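Tetracycline Repressor, class A (Pseudomonas sp., PDB 5MRU) represses the tetracycline resistance gene by binding its operator DNA through a helix-turn-helix region, and loses affinity for that DNA when tetracycline binds. Local coordinates at residues 88-93 with 143-148. Residues are numbered along the deposited sequence; the frame is centred on the assembly and turned at random.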
ATOM      1  N   GLN A  88      10.412  -3.787  -7.981  1.00 44.40           N
ATOM      2  CA  GLN A  88      11.825  -3.342  -7.923  1.00 46.09           C
ATOM      3  C   GLN A  88      11.995  -1.858  -8.276  1.00 46.30           C
ATOM      4  O   GLN A  88      12.875  -1.174  -7.721  1.00 46.46           O
ATOM      5  CB  GLN A  88      12.719  -4.219  -8.815  1.00 48.44           C
ATOM      6  CG  GLN A  88      12.855  -5.657  -8.308  1.00 50.83           C
ATOM      7  CD  GLN A  88      13.400  -5.738  -6.879  1.00 51.30           C
ATOM      8  OE1 GLN A  88      13.031  -6.636  -6.107  1.00 52.34           O
ATOM      9  NE2 GLN A  88      14.260  -4.779  -6.508  1.00 50.17           N
ATOM     10  N   ALA A  89      11.140  -1.344  -9.167  1.00 45.44           N
ATOM     11  CA  ALA A  89      11.152   0.089  -9.474  1.00 42.49           C
ATOM     12  C   ALA A  89      10.787   0.894  -8.226  1.00 38.30           C
ATOM     13  O   ALA A  89      11.372   1.923  -7.939  1.00 37.65           O
ATOM     14  CB  ALA A  89      10.184   0.369 -10.605  1.00 44.77           C
ATOM     15  N   LEU A  90       9.802   0.405  -7.482  1.00 35.70           N
ATOM     16  CA  LEU A  90       9.375   1.037  -6.245  1.00 33.81           C
ATOM     17  C   LEU A  90      10.434   0.983  -5.143  1.00 34.70           C
ATOM     18  O   LEU A  90      10.614   1.986  -4.433  1.00 34.28           O
ATOM     19  CB  LEU A  90       8.085   0.394  -5.742  1.00 32.60           C
ATOM     20  CG  LEU A  90       6.877   0.557  -6.642  1.00 32.51           C
ATOM     21  CD1 LEU A  90       5.581   0.097  -5.990  1.00 32.35           C
ATOM     22  CD2 LEU A  90       6.732   2.008  -7.063  1.00 34.18           C
ATOM     23  N   LEU A  91      11.159  -0.148  -5.061  1.00 35.11           N
ATOM     24  CA  LEU A  91      12.175  -0.386  -4.035  1.00 35.29           C
ATOM     25  C   LEU A  91      13.532   0.286  -4.300  1.00 35.74           C
ATOM     26  O   LEU A  91      14.272   0.533  -3.357  1.00 38.09           O
ATOM     27  CB  LEU A  91      12.349  -1.912  -3.814  1.00 39.15           C
ATOM     28  CG  LEU A  91      11.220  -2.710  -3.064  1.00 39.80           C
ATOM     29  CD1 LEU A  91      11.406  -4.209  -3.098  1.00 39.49           C
ATOM     30  CD2 LEU A  91      11.077  -2.278  -1.602  1.00 40.90           C
ATOM     31  N   ALA A  92      13.859   0.581  -5.556  1.00 34.51           N
ATOM     32  CA  ALA A  92      15.050   1.355  -5.911  1.00 35.98           C
ATOM     33  C   ALA A  92      15.223   2.735  -5.234  1.00 37.44           C
ATOM     34  O   ALA A  92      16.302   3.316  -5.303  1.00 40.83           O
ATOM     35  CB  ALA A  92      15.073   1.609  -7.416  1.00 37.29           C
ATOM     36  N   TYR A  93      14.174   3.310  -4.670  1.00 34.60           N
ATOM     37  CA  TYR A  93      14.304   4.626  -4.090  1.00 34.40           C
ATOM     38  C   TYR A  93      13.490   4.671  -2.822  1.00 32.32           C
ATOM     39  O   TYR A  93      12.445   4.067  -2.718  1.00 33.45           O
ATOM     40  CB  TYR A  93      13.844   5.735  -5.081  1.00 34.68           C
ATOM     41  CG  TYR A  93      14.781   5.891  -6.261  1.00 36.82           C
ATOM     42  CD1 TYR A  93      14.637   5.124  -7.393  1.00 38.55           C
ATOM     43  CD2 TYR A  93      15.859   6.790  -6.223  1.00 38.24           C
ATOM     44  CE1 TYR A  93      15.532   5.244  -8.459  1.00 40.20           C
ATOM     45  CE2 TYR A  93      16.726   6.924  -7.288  1.00 39.35           C
ATOM     46  CZ  TYR A  93      16.552   6.147  -8.398  1.00 40.92           C
ATOM     47  OH  TYR A  93      17.423   6.278  -9.433  1.00 44.18           O
ATOM     48  N   GLY A 143       1.138  -2.023  -1.698  1.00 37.86           N
ATOM     49  CA  GLY A 143       0.920  -2.413  -0.314  1.00 37.07           C
ATOM     50  C   GLY A 143       2.170  -3.089   0.220  1.00 36.56           C
ATOM     51  O   GLY A 143       2.740  -2.631   1.224  1.00 32.61           O
ATOM     52  N   ALA A 144       2.630  -4.145  -0.476  1.00 36.62           N
ATOM     53  CA  ALA A 144       3.762  -4.931   0.032  1.00 37.34           C
ATOM     54  C   ALA A 144       5.004  -4.037   0.218  1.00 35.20           C
ATOM     55  O   ALA A 144       5.645  -4.065   1.271  1.00 34.35           O
ATOM     56  CB  ALA A 144       4.085  -6.078  -0.876  1.00 37.99           C
ATOM     57  N   VAL A 145       5.282  -3.191  -0.763  1.00 32.48           N
ATOM     58  CA  VAL A 145       6.475  -2.390  -0.713  1.00 31.77           C
ATOM     59  C   VAL A 145       6.326  -1.357   0.378  1.00 32.09           C
ATOM     60  O   VAL A 145       7.251  -1.169   1.170  1.00 32.12           O
ATOM     61  CB  VAL A 145       6.756  -1.710  -2.047  1.00 32.39           C
ATOM     62  CG1 VAL A 145       7.892  -0.711  -1.913  1.00 31.63           C
ATOM     63  CG2 VAL A 145       7.068  -2.763  -3.105  1.00 35.56           C
ATOM     64  N   LEU A 146       5.166  -0.704   0.445  1.00 30.95           N
ATOM     65  CA  LEU A 146       4.956   0.278   1.492  1.00 30.86           C
ATOM     66  C   LEU A 146       5.291  -0.309   2.851  1.00 31.28           C
ATOM     67  O   LEU A 146       5.927   0.337   3.648  1.00 33.15           O
ATOM     68  CB  LEU A 146       3.513   0.765   1.513  1.00 32.76           C
ATOM     69  CG  LEU A 146       3.194   1.964   2.406  1.00 33.79           C
ATOM     70  CD1 LEU A 146       3.694   3.244   1.784  1.00 33.10           C
ATOM     71  CD2 LEU A 146       1.695   2.040   2.591  1.00 36.03           C
ATOM     72  N   GLU A 147       4.863  -1.527   3.123  1.00 32.92           N
ATOM     73  CA  GLU A 147       5.078  -2.125   4.436  1.00 35.00           C
ATOM     74  C   GLU A 147       6.535  -2.448   4.589  1.00 36.06           C
ATOM     75  O   GLU A 147       7.127  -2.175   5.631  1.00 39.51           O
ATOM     76  CB  GLU A 147       4.203  -3.337   4.656  1.00 36.94           C
ATOM     77  CG  GLU A 147       2.707  -3.019   4.678  1.00 37.76           C
ATOM     78  CD  GLU A 147       2.136  -3.095   6.073  1.00 41.35           C
ATOM     79  OE1 GLU A 147       2.932  -2.926   7.019  1.00 43.11           O
ATOM     80  OE2 GLU A 147       0.915  -3.332   6.223  1.00 42.81           O
ATOM     81  N   GLU A 148       7.158  -2.944   3.540  1.00 34.66           N
ATOM     82  CA  GLU A 148       8.595  -3.158   3.622  1.00 35.88           C
ATOM     83  C   GLU A 148       9.387  -1.864   3.894  1.00 33.83           C
ATOM     84  O   GLU A 148      10.309  -1.861   4.687  1.00 34.32           O
ATOM     85  CB  GLU A 148       9.113  -3.843   2.343  1.00 37.77           C
ATOM     86  CG  GLU A 148      10.642  -3.945   2.334  1.00 40.28           C
ATOM     87  CD  GLU A 148      11.229  -4.793   1.228  1.00 41.88           C
ATOM     88  OE1 GLU A 148      10.494  -5.227   0.298  1.00 39.31           O
ATOM     89  OE2 GLU A 148      12.468  -5.009   1.346  1.00 46.22           O
TER
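Val145 lays its CG1 methyl against both Leu90 and Leu91, and this apolar meeting is the dense, inner part of the contact. CG1 lies 3.6 Å from CD2 of Leu91 and 4.0 Å from CB of Leu90. That reach follows from the first torsion, which sets CG1 anti to the backbone N (chi1 171°); CG2, beside the N, grazes CG of Leu91 at 4.2 Å. A short, beta-branched valine suits a place where the helix backbones come close, the CA atoms of Leu91 and Val145 being 6.9 Å apart. Leu90, buried, presents only its CB to Val145, while its side chain also packs on Val142 and on His100, which probably binds the magnesium ion.

The contact joins the last part of helix 75-91 to helix 127-153 within the all-helical ligand-binding and dimerisation domain of the TetR family. The bound 5a,6-anhydrotetracycline is about 7 Å from the side chain of Leu90. Helix 127-153 also faces the second subunit, where Ala144 packs on Tyr139 of that chain.

The outer side is looser and more polar. Here Leu91 and Glu148 are both partly exposed, and their side chains cross at about a right angle. The extended chain of Glu148, with CG anti to the backbone N (chi1 174°), brings its carboxylate up to the leucine methyls: OE1 is 3.6 Å from CD2 of Leu91 and 3.7 Å from CD1. No hydrogen bond spans the two segments, but just beyond the second one Gln149 NE2 donates to Leu90 O. OE1 of Glu148 forms a salt bridge with Arg87 NH2, one turn before Leu91; glutamate suits this partly exposed edge, its chain being long enough to touch Leu91 and still reach the guanidinium group.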